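PDB 4Q48: DNA helicase RecQ from Deinococcus radiodurans, which probably couples ATP hydrolysis to the unwinding of duplex DNA, translocating in the 3'-5' direction. Local coordinates for residues P408-S422 with S497-E511. Numbering follows the deposited sequence.
Sequences PRVRDLTREAQMALS and SRGILKEGQKLLLRE
Arg411 and Leu509 form the hydrogen-bonded pair of a two-stranded antiparallel ribbon: strand 410-412 runs against strand 508-510 at 147°, their axes approaching to 4.5 Å. Arg411 N gives to Leu509 O (2.8 Å) and Leu509 N returns a bond to Arg411 O. Glu511 N to Arg409 O extends the ladder at one end. At the other, Leu413 N points almost straight at Leu507 O (2.9 Å), just where segment 408-422 turns into helix 414-426.

Thr414 fixes that turn. With OG1 turned anti to the carbonyl carbon (chi1 -61°), the hydroxyl sits beside its own backbone N, where both can reach Asp412 OD1. OG1 donates to OD1 at 2.7 Å, and the backbone N meets it nearly end-on, closing an Asx turn. Thr414 OG1 also accepts from Leu507 N at 2.9 Å, while Asp412 OD2 has a long salt bridge to Lys506 NZ. With an alanine at Thr414 the hydroxyl is gone, and Leu507 N would probably lose this acceptor while the Asp412 carboxylate would be likely to turn more freely.

Both segments belong to the RQC domain, a winged-helix type of helix-turn-helix fold, and the ribbon joins the strand leading into helix 414-426 to strand 508-510 near the end of the modelled chain, on the side facing the zinc-binding region. Beyond the ribbon, Ile500 of helix 498-501 packs on helix 414-426 as a knob among Thr414, Ala417, Gln418 and Leu421. Its CG2 meets Gln418 CG at 3.7 Å, and Leu507 CD2 presses on Ala417 CB from the ribbon side. Leu421 CD1 reaches between Ile500 CB and Leu501 CG. At the helix N-cap, Leu413 CD1 touches Leu509 CD1 (3.9 Å) and also lies over one face of the Arg411 guanidinium, toward its rim. Near the zinc region, Pro408 CG rests on a face of the Arg510 guanidinium, toward its rim and 3.7 Å from NH2, and Arg510 NE bonds Ala378 O.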
ATOM      1  N   PRO A 408      -4.420 -21.157  14.645  1.00 42.93           N
ATOM      2  CA  PRO A 408      -3.357 -21.541  15.577  1.00 38.96           C
ATOM      3  C   PRO A 408      -3.855 -21.437  17.019  1.00 40.02           C
ATOM      4  O   PRO A 408      -4.931 -20.873  17.231  1.00 38.99           O
ATOM      5  CB  PRO A 408      -2.236 -20.530  15.264  1.00 38.23           C
ATOM      6  CG  PRO A 408      -2.878 -19.417  14.468  1.00 31.63           C
ATOM      7  CD  PRO A 408      -4.332 -19.731  14.273  1.00 31.43           C
ATOM      8  N   ARG A 409      -3.115 -21.970  17.990  1.00 41.61           N
ATOM      9  CA  ARG A 409      -3.547 -21.862  19.383  1.00 41.21           C
ATOM     10  C   ARG A 409      -3.228 -20.444  19.864  1.00 51.20           C
ATOM     11  O   ARG A 409      -2.131 -19.901  19.598  1.00 43.51           O
ATOM     12  CB  ARG A 409      -2.911 -22.919  20.281  1.00 43.64           C
ATOM     13  CG  ARG A 409      -2.743 -24.292  19.637  1.00 53.87           C
ATOM     14  CD  ARG A 409      -2.235 -25.377  20.616  1.00 50.30           C
ATOM     15  NE  ARG A 409      -2.993 -25.416  21.870  1.00 50.80           N
ATOM     16  CZ  ARG A 409      -2.451 -25.302  23.083  1.00 53.27           C
ATOM     17  NH1 ARG A 409      -1.134 -25.127  23.214  1.00 51.08           N
ATOM     18  NH2 ARG A 409      -3.231 -25.359  24.163  1.00 44.30           N
ATOM     19  N   VAL A 410      -4.206 -19.817  20.520  1.00 42.98           N
ATOM     20  CA  VAL A 410      -4.043 -18.423  20.879  1.00 37.56           C
ATOM     21  C   VAL A 410      -4.129 -18.130  22.372  1.00 34.80           C
ATOM     22  O   VAL A 410      -4.898 -18.726  23.113  1.00 35.70           O
ATOM     23  CB  VAL A 410      -5.080 -17.549  20.142  1.00 33.89           C
ATOM     24  CG1 VAL A 410      -4.814 -17.566  18.642  1.00 33.50           C
ATOM     25  CG2 VAL A 410      -6.496 -17.994  20.451  1.00 28.61           C
ATOM     26  N   ARG A 411      -3.306 -17.190  22.803  1.00 36.76           N
ATOM     27  CA  ARG A 411      -3.474 -16.599  24.114  1.00 37.67           C
ATOM     28  C   ARG A 411      -4.454 -15.410  24.043  1.00 32.57           C
ATOM     29  O   ARG A 411      -4.344 -14.557  23.160  1.00 29.30           O
ATOM     30  CB  ARG A 411      -2.122 -16.151  24.653  1.00 39.79           C
ATOM     31  CG  ARG A 411      -1.067 -17.208  24.534  1.00 40.07           C
ATOM     32  CD  ARG A 411       0.275 -16.589  24.720  1.00 40.69           C
ATOM     33  NE  ARG A 411       0.297 -15.719  25.892  1.00 46.99           N
ATOM     34  CZ  ARG A 411       1.205 -14.763  26.086  1.00 45.07           C
ATOM     35  NH1 ARG A 411       2.147 -14.552  25.162  1.00 39.24           N
ATOM     36  NH2 ARG A 411       1.160 -14.011  27.187  1.00 32.34           N
ATOM     37  N   ASP A 412      -5.418 -15.361  24.960  1.00 30.43           N
ATOM     38  CA  ASP A 412      -6.370 -14.261  24.967  1.00 32.75           C
ATOM     39  C   ASP A 412      -5.863 -13.196  25.948  1.00 33.95           C
ATOM     40  O   ASP A 412      -5.732 -13.449  27.140  1.00 38.25           O
ATOM     41  CB  ASP A 412      -7.779 -14.714  25.350  1.00 25.36           C
ATOM     42  CG  ASP A 412      -8.807 -13.608  25.181  1.00 36.63           C
ATOM     43  OD1 ASP A 412      -8.420 -12.430  25.355  1.00 33.77           O
ATOM     44  OD2 ASP A 412     -10.009 -13.898  24.898  1.00 42.61           O
ATOM     45  N   LEU A 413      -5.576 -12.007  25.436  1.00 26.19           N
ATOM     46  CA  LEU A 413      -5.073 -10.939  26.271  1.00 30.15           C
ATOM     47  C   LEU A 413      -5.989  -9.726  26.151  1.00 30.77           C
ATOM     48  O   LEU A 413      -5.580  -8.604  26.375  1.00 30.22           O
ATOM     49  CB  LEU A 413      -3.637 -10.594  25.893  1.00 31.17           C
ATOM     50  CG  LEU A 413      -2.622 -11.589  26.431  1.00 33.53           C
ATOM     51  CD1 LEU A 413      -1.269 -11.341  25.821  1.00 33.10           C
ATOM     52  CD2 LEU A 413      -2.554 -11.440  27.923  1.00 35.30           C
ATOM     53  N   THR A 414      -7.239  -9.984  25.788  1.00 33.37           N
ATOM     54  CA  THR A 414      -8.270  -8.969  25.630  1.00 29.65           C
ATOM     55  C   THR A 414      -8.450  -8.115  26.890  1.00 31.95           C
ATOM     56  O   THR A 414      -8.565  -6.902  26.819  1.00 33.99           O
ATOM     57  CB  THR A 414      -9.594  -9.641  25.263  1.00 31.10           C
ATOM     58  OG1 THR A 414      -9.449 -10.358  24.019  1.00 30.06           O
ATOM     59  CG2 THR A 414     -10.712  -8.636  25.207  1.00 30.42           C
ATOM     60  N   ARG A 415      -8.466  -8.769  28.044  1.00 37.58           N
ATOM     61  CA  ARG A 415      -8.664  -8.131  29.346  1.00 34.81           C
ATOM     62  C   ARG A 415      -7.510  -7.169  29.622  1.00 37.37           C
ATOM     63  O   ARG A 415      -7.697  -6.054  30.128  1.00 39.77           O
ATOM     64  CB  ARG A 415      -8.746  -9.233  30.425  1.00 40.33           C
ATOM     65  CG  ARG A 415      -8.920  -8.837  31.886  1.00 44.36           C
ATOM     66  CD  ARG A 415      -9.094 -10.090  32.803  1.00 57.30           C
ATOM     67  NE  ARG A 415      -7.960 -11.041  32.764  1.00 67.39           N
ATOM     68  CZ  ARG A 415      -8.076 -12.375  32.633  1.00 62.93           C
ATOM     69  NH1 ARG A 415      -9.283 -12.952  32.533  1.00 47.44           N
ATOM     70  NH2 ARG A 415      -6.982 -13.144  32.602  1.00 48.03           N
ATOM     71  N   GLU A 416      -6.305  -7.605  29.277  1.00 34.62           N
ATOM     72  CA  GLU A 416      -5.113  -6.793  29.490  1.00 35.75           C
ATOM     73  C   GLU A 416      -5.067  -5.635  28.488  1.00 32.11           C
ATOM     74  O   GLU A 416      -4.636  -4.525  28.824  1.00 30.91           O
ATOM     75  CB  GLU A 416      -3.845  -7.657  29.392  1.00 36.12           C
ATOM     76  CG  GLU A 416      -3.564  -8.557  30.609  1.00 32.42           C
ATOM     77  CD  GLU A 416      -4.421  -9.830  30.667  1.00 37.02           C
ATOM     78  OE1 GLU A 416      -5.264 -10.082  29.765  1.00 39.23           O
ATOM     79  OE2 GLU A 416      -4.255 -10.590  31.645  1.00 47.75           O
ATOM     80  N   ALA A 417      -5.499  -5.904  27.260  1.00 28.86           N
ATOM     81  CA  ALA A 417      -5.561  -4.867  26.245  1.00 28.40           C
ATOM     82  C   ALA A 417      -6.478  -3.755  26.719  1.00 30.07           C
ATOM     83  O   ALA A 417      -6.125  -2.584  26.597  1.00 29.58           O
ATOM     84  CB  ALA A 417      -6.024  -5.415  24.906  1.00 25.69           C
ATOM     85  N   GLN A 418      -7.624  -4.117  27.303  1.00 30.67           N
ATOM     86  CA  GLN A 418      -8.564  -3.102  27.802  1.00 28.92           C
ATOM     87  C   GLN A 418      -7.910  -2.270  28.918  1.00 30.08           C
ATOM     88  O   GLN A 418      -7.933  -1.031  28.874  1.00 29.94           O
ATOM     89  CB  GLN A 418      -9.849  -3.731  28.318  1.00 26.96           C
ATOM     90  CG  GLN A 418     -10.711  -4.485  27.309  1.00 28.40           C
ATOM     91  CD  GLN A 418     -11.857  -5.263  27.999  1.00 35.14           C
ATOM     92  OE1 GLN A 418     -11.896  -5.395  29.235  1.00 41.12           O
ATOM     93  NE2 GLN A 418     -12.780  -5.770  27.209  1.00 29.77           N
ATOM     94  N   MET A 419      -7.303  -2.943  29.899  1.00 30.12           N
ATOM     95  CA  MET A 419      -6.602  -2.229  30.959  1.00 25.80           C
ATOM     96  C   MET A 419      -5.606  -1.245  30.379  1.00 31.00           C
ATOM     97  O   MET A 419      -5.524  -0.089  30.803  1.00 35.60           O
ATOM     98  CB  MET A 419      -5.871  -3.169  31.866  1.00 23.40           C
ATOM     99  CG  MET A 419      -6.693  -3.785  32.905  1.00 24.05           C
ATOM    100  SD  MET A 419      -5.675  -4.972  33.799  1.00 48.96           S
ATOM    101  CE  MET A 419      -6.902  -6.267  34.057  1.00 38.10           C
ATOM    102  N   ALA A 420      -4.877  -1.696  29.372  1.00 32.52           N
ATOM    103  CA  ALA A 420      -3.831  -0.869  28.813  1.00 33.35           C
ATOM    104  C   ALA A 420      -4.438   0.316  28.090  1.00 28.91           C
ATOM    105  O   ALA A 420      -4.014   1.444  28.311  1.00 26.76           O
ATOM    106  CB  ALA A 420      -2.933  -1.686  27.886  1.00 26.43           C
ATOM    107  N   LEU A 421      -5.456   0.069  27.272  1.00 29.25           N
ATOM    108  CA  LEU A 421      -6.102   1.154  26.534  1.00 30.50           C
ATOM    109  C   LEU A 421      -6.725   2.195  27.498  1.00 34.03           C
ATOM    110  O   LEU A 421      -6.663   3.403  27.241  1.00 28.98           O
ATOM    111  CB  LEU A 421      -7.156   0.605  25.570  1.00 23.55           C
ATOM    112  CG  LEU A 421      -6.663  -0.262  24.394  1.00 27.23           C
ATOM    113  CD1 LEU A 421      -7.832  -0.897  23.690  1.00 28.22           C
ATOM    114  CD2 LEU A 421      -5.765   0.436  23.365  1.00 24.31           C
ATOM    115  N   SER A 422      -7.310   1.757  28.610  1.00 31.80           N
ATOM    116  CA  SER A 422      -7.889   2.753  29.497  1.00 35.15           C
ATOM    117  C   SER A 422      -6.775   3.561  30.134  1.00 37.67           C
ATOM    118  O   SER A 422      -6.869   4.796  30.238  1.00 37.77           O
ATOM    119  CB  SER A 422      -8.778   2.123  30.549  1.00 29.93           C
ATOM    120  OG  SER A 422      -9.859   1.484  29.897  1.00 42.36           O
ATOM    121  N   SER A 497      -9.497   1.813  18.836  1.00 28.93           N
ATOM    122  CA  SER A 497      -9.526   1.339  20.210  1.00 31.98           C
ATOM    123  C   SER A 497     -10.921   0.981  20.729  1.00 34.94           C
ATOM    124  O   SER A 497     -11.031   0.262  21.726  1.00 35.03           O
ATOM    125  CB  SER A 497      -8.912   2.392  21.134  1.00 30.43           C
ATOM    126  OG  SER A 497      -9.835   3.469  21.307  1.00 36.67           O
ATOM    127  N   ARG A 498     -11.975   1.513  20.104  1.00 35.88           N
ATOM    128  CA  ARG A 498     -13.354   1.243  20.547  1.00 34.52           C
ATOM    129  C   ARG A 498     -13.636  -0.254  20.369  1.00 39.09           C
ATOM    130  O   ARG A 498     -14.424  -0.859  21.114  1.00 37.30           O
ATOM    131  CB  ARG A 498     -14.364   2.090  19.770  1.00 33.03           C
ATOM    132  CG  ARG A 498     -15.705   2.300  20.472  1.00 39.31           C
ATOM    133  CD  ARG A 498     -16.770   2.949  19.563  1.00 36.02           C
ATOM    134  NE  ARG A 498     -18.073   2.281  19.678  1.00 39.17           N
ATOM    135  CZ  ARG A 498     -18.922   2.451  20.698  1.00 49.22           C
ATOM    136  NH1 ARG A 498     -18.618   3.255  21.709  1.00 45.86           N
ATOM    137  NH2 ARG A 498     -20.082   1.807  20.727  1.00 57.81           N
ATOM    138  N   GLY A 499     -12.960  -0.844  19.382  1.00 38.31           N
ATOM    139  CA  GLY A 499     -13.125  -2.249  19.068  1.00 39.92           C
ATOM    140  C   GLY A 499     -12.925  -3.124  20.282  1.00 43.84           C
ATOM    141  O   GLY A 499     -13.786  -3.960  20.613  1.00 49.13           O
ATOM    142  N   ILE A 500     -11.818  -2.918  20.986  1.00 35.57           N
ATOM    143  CA  ILE A 500     -11.558  -3.737  22.149  1.00 31.26           C
ATOM    144  C   ILE A 500     -12.364  -3.229  23.336  1.00 36.22           C
ATOM    145  O   ILE A 500     -12.888  -4.005  24.138  1.00 42.96           O
ATOM    146  CB  ILE A 500     -10.049  -3.790  22.438  1.00 29.37           C
ATOM    147  CG1 ILE A 500      -9.384  -4.608  21.325  1.00 35.71           C
ATOM    148  CG2 ILE A 500      -9.753  -4.460  23.776  1.00 27.16           C
ATOM    149  CD1 ILE A 500      -7.913  -4.878  21.494  1.00 30.74           C
ATOM    150  N   LEU A 501     -12.490  -1.915  23.418  1.00 37.67           N
ATOM    151  CA  LEU A 501     -13.069  -1.251  24.572  1.00 39.33           C
ATOM    152  C   LEU A 501     -14.589  -1.398  24.694  1.00 41.40           C
ATOM    153  O   LEU A 501     -15.114  -1.538  25.805  1.00 42.97           O
ATOM    154  CB  LEU A 501     -12.690   0.234  24.520  1.00 37.90           C
ATOM    155  CG  LEU A 501     -11.287   0.546  25.039  1.00 34.51           C
ATOM    156  CD1 LEU A 501     -10.872   1.990  24.705  1.00 27.22           C
ATOM    157  CD2 LEU A 501     -11.144   0.243  26.547  1.00 26.50           C
ATOM    158  N   LYS A 502     -15.294  -1.362  23.566  1.00 37.87           N
ATOM    159  CA  LYS A 502     -16.756  -1.337  23.614  1.00 44.50           C
ATOM    160  C   LYS A 502     -17.430  -2.357  22.692  1.00 47.83           C
ATOM    161  O   LYS A 502     -18.533  -2.802  22.979  1.00 54.24           O
ATOM    162  CB  LYS A 502     -17.269   0.072  23.282  1.00 43.51           C
ATOM    163  CG  LYS A 502     -16.728   1.175  24.233  1.00 44.92           C
ATOM    164  CD  LYS A 502     -17.584   1.390  25.478  1.00 43.18           C
ATOM    165  CE  LYS A 502     -17.074   2.590  26.309  1.00 59.32           C
ATOM    166  NZ  LYS A 502     -18.111   3.678  26.545  1.00 59.45           N
ATOM    167  N   GLU A 503     -16.780  -2.715  21.587  1.00 42.17           N
ATOM    168  CA  GLU A 503     -17.404  -3.559  20.581  1.00 35.95           C
ATOM    169  C   GLU A 503     -16.959  -5.042  20.620  1.00 45.33           C
ATOM    170  O   GLU A 503     -17.104  -5.770  19.632  1.00 42.37           O
ATOM    171  CB  GLU A 503     -17.113  -2.982  19.196  1.00 38.81           C
ATOM    172  CG  GLU A 503     -17.516  -1.539  18.966  1.00 40.66           C
ATOM    173  CD  GLU A 503     -16.847  -0.929  17.721  1.00 49.23           C
ATOM    174  OE1 GLU A 503     -16.036  -1.639  17.071  1.00 53.53           O
ATOM    175  OE2 GLU A 503     -17.112   0.258  17.397  1.00 42.68           O
ATOM    176  N   GLY A 504     -16.443  -5.505  21.751  1.00 48.01           N
ATOM    177  CA  GLY A 504     -16.172  -6.930  21.921  1.00 48.99           C
ATOM    178  C   GLY A 504     -14.994  -7.564  21.164  1.00 48.99           C
ATOM    179  O   GLY A 504     -14.773  -8.779  21.252  1.00 43.88           O
ATOM    180  N   GLN A 505     -14.242  -6.772  20.409  1.00 42.08           N
ATOM    181  CA  GLN A 505     -13.061  -7.308  19.746  1.00 40.17           C
ATOM    182  C   GLN A 505     -12.046  -7.857  20.762  1.00 40.35           C
ATOM    183  O   GLN A 505     -11.960  -7.378  21.897  1.00 41.29           O
ATOM    184  CB  GLN A 505     -12.412  -6.238  18.867  1.00 39.66           C
ATOM    185  CG  GLN A 505     -12.916  -6.222  17.422  1.00 52.91           C
ATOM    186  CD  GLN A 505     -12.585  -4.910  16.676  1.00 59.19           C
ATOM    187  OE1 GLN A 505     -11.464  -4.387  16.772  1.00 46.99           O
ATOM    188  NE2 GLN A 505     -13.556  -4.404  15.894  1.00 50.21           N
ATOM    189  N   LYS A 506     -11.275  -8.857  20.339  1.00 38.69           N
ATOM    190  CA  LYS A 506     -10.359  -9.571  21.215  1.00 29.31           C
ATOM    191  C   LYS A 506      -8.919  -9.275  20.820  1.00 30.92           C
ATOM    192  O   LYS A 506      -8.634  -9.047  19.646  1.00 28.60           O
ATOM    193  CB  LYS A 506     -10.573 -11.088  21.143  1.00 30.37           C
ATOM    194  CG  LYS A 506     -11.817 -11.666  21.762  1.00 30.88           C
ATOM    195  CD  LYS A 506     -11.845 -13.182  21.513  1.00 40.26           C
ATOM    196  CE  LYS A 506     -13.210 -13.856  21.808  1.00 51.92           C
ATOM    197  NZ  LYS A 506     -13.581 -14.036  23.260  1.00 41.30           N
ATOM    198  N   LEU A 507      -8.008  -9.279  21.789  1.00 28.11           N
ATOM    199  CA  LEU A 507      -6.576  -9.253  21.469  1.00 27.85           C
ATOM    200  C   LEU A 507      -5.957 -10.643  21.605  1.00 29.56           C
ATOM    201  O   LEU A 507      -5.864 -11.153  22.710  1.00 34.58           O
ATOM    202  CB  LEU A 507      -5.836  -8.298  22.379  1.00 28.63           C
ATOM    203  CG  LEU A 507      -4.334  -8.315  22.176  1.00 30.47           C
ATOM    204  CD1 LEU A 507      -4.021  -7.856  20.756  1.00 35.98           C
ATOM    205  CD2 LEU A 507      -3.622  -7.461  23.210  1.00 25.45           C
ATOM    206  N   LEU A 508      -5.567 -11.284  20.504  1.00 33.72           N
ATOM    207  CA  LEU A 508      -4.988 -12.634  20.582  1.00 24.88           C
ATOM    208  C   LEU A 508      -3.542 -12.677  20.111  1.00 28.52           C
ATOM    209  O   LEU A 508      -3.233 -12.260  19.011  1.00 32.43           O
ATOM    210  CB  LEU A 508      -5.807 -13.623  19.758  1.00 22.98           C
ATOM    211  CG  LEU A 508      -7.339 -13.595  19.930  1.00 31.44           C
ATOM    212  CD1 LEU A 508      -8.028 -14.741  19.189  1.00 21.05           C
ATOM    213  CD2 LEU A 508      -7.725 -13.620  21.403  1.00 30.12           C
ATOM    214  N   LEU A 509      -2.671 -13.261  20.921  1.00 28.10           N
ATOM    215  CA  LEU A 509      -1.317 -13.574  20.510  1.00 28.66           C
ATOM    216  C   LEU A 509      -1.201 -15.089  20.220  1.00 37.24           C
ATOM    217  O   LEU A 509      -1.977 -15.915  20.753  1.00 31.12           O
ATOM    218  CB  LEU A 509      -0.314 -13.161  21.584  1.00 33.53           C
ATOM    219  CG  LEU A 509       0.187 -11.711  21.623  1.00 43.33           C
ATOM    220  CD1 LEU A 509      -0.929 -10.703  21.980  1.00 37.24           C
ATOM    221  CD2 LEU A 509       1.345 -11.582  22.575  1.00 41.77           C
ATOM    222  N   ARG A 510      -0.274 -15.451  19.332  1.00 40.41           N
ATOM    223  CA  ARG A 510       0.006 -16.867  19.070  1.00 37.69           C
ATOM    224  C   ARG A 510       0.512 -17.496  20.345  1.00 41.17           C
ATOM    225  O   ARG A 510       1.258 -16.836  21.076  1.00 40.31           O
ATOM    226  CB  ARG A 510       1.021 -17.007  17.959  1.00 35.29           C
ATOM    227  CG  ARG A 510       0.363 -17.094  16.629  1.00 28.32           C
ATOM    228  CD  ARG A 510       1.370 -16.942  15.534  1.00 35.85           C
ATOM    229  NE  ARG A 510       0.702 -17.137  14.255  1.00 46.32           N
ATOM    230  CZ  ARG A 510       0.682 -18.284  13.582  1.00 51.89           C
ATOM    231  NH1 ARG A 510       1.349 -19.345  14.039  1.00 41.33           N
ATOM    232  NH2 ARG A 510       0.013 -18.346  12.433  1.00 50.62           N
ATOM    233  N   GLU A 511       0.101 -18.742  20.627  1.00 44.02           N
ATOM    234  CA  GLU A 511       0.536 -19.430  21.856  1.00 39.97           C
ATOM    235  C   GLU A 511       2.045 -19.630  21.977  1.00 43.23           C
ATOM    236  O   GLU A 511       2.554 -19.503  23.079  1.00 50.77           O
ATOM    237  CB  GLU A 511      -0.181 -20.766  22.009  1.00 47.20           C
ATOM    238  CG  GLU A 511      -0.088 -21.417  23.411  1.00 53.73           C
ATOM    239  CD  GLU A 511      -0.923 -20.720  24.495  1.00 50.30           C
ATOM    240  OE1 GLU A 511      -2.166 -20.905  24.545  1.00 51.02           O
ATOM    241  OE2 GLU A 511      -0.328 -20.008  25.324  1.00 46.55           O
TER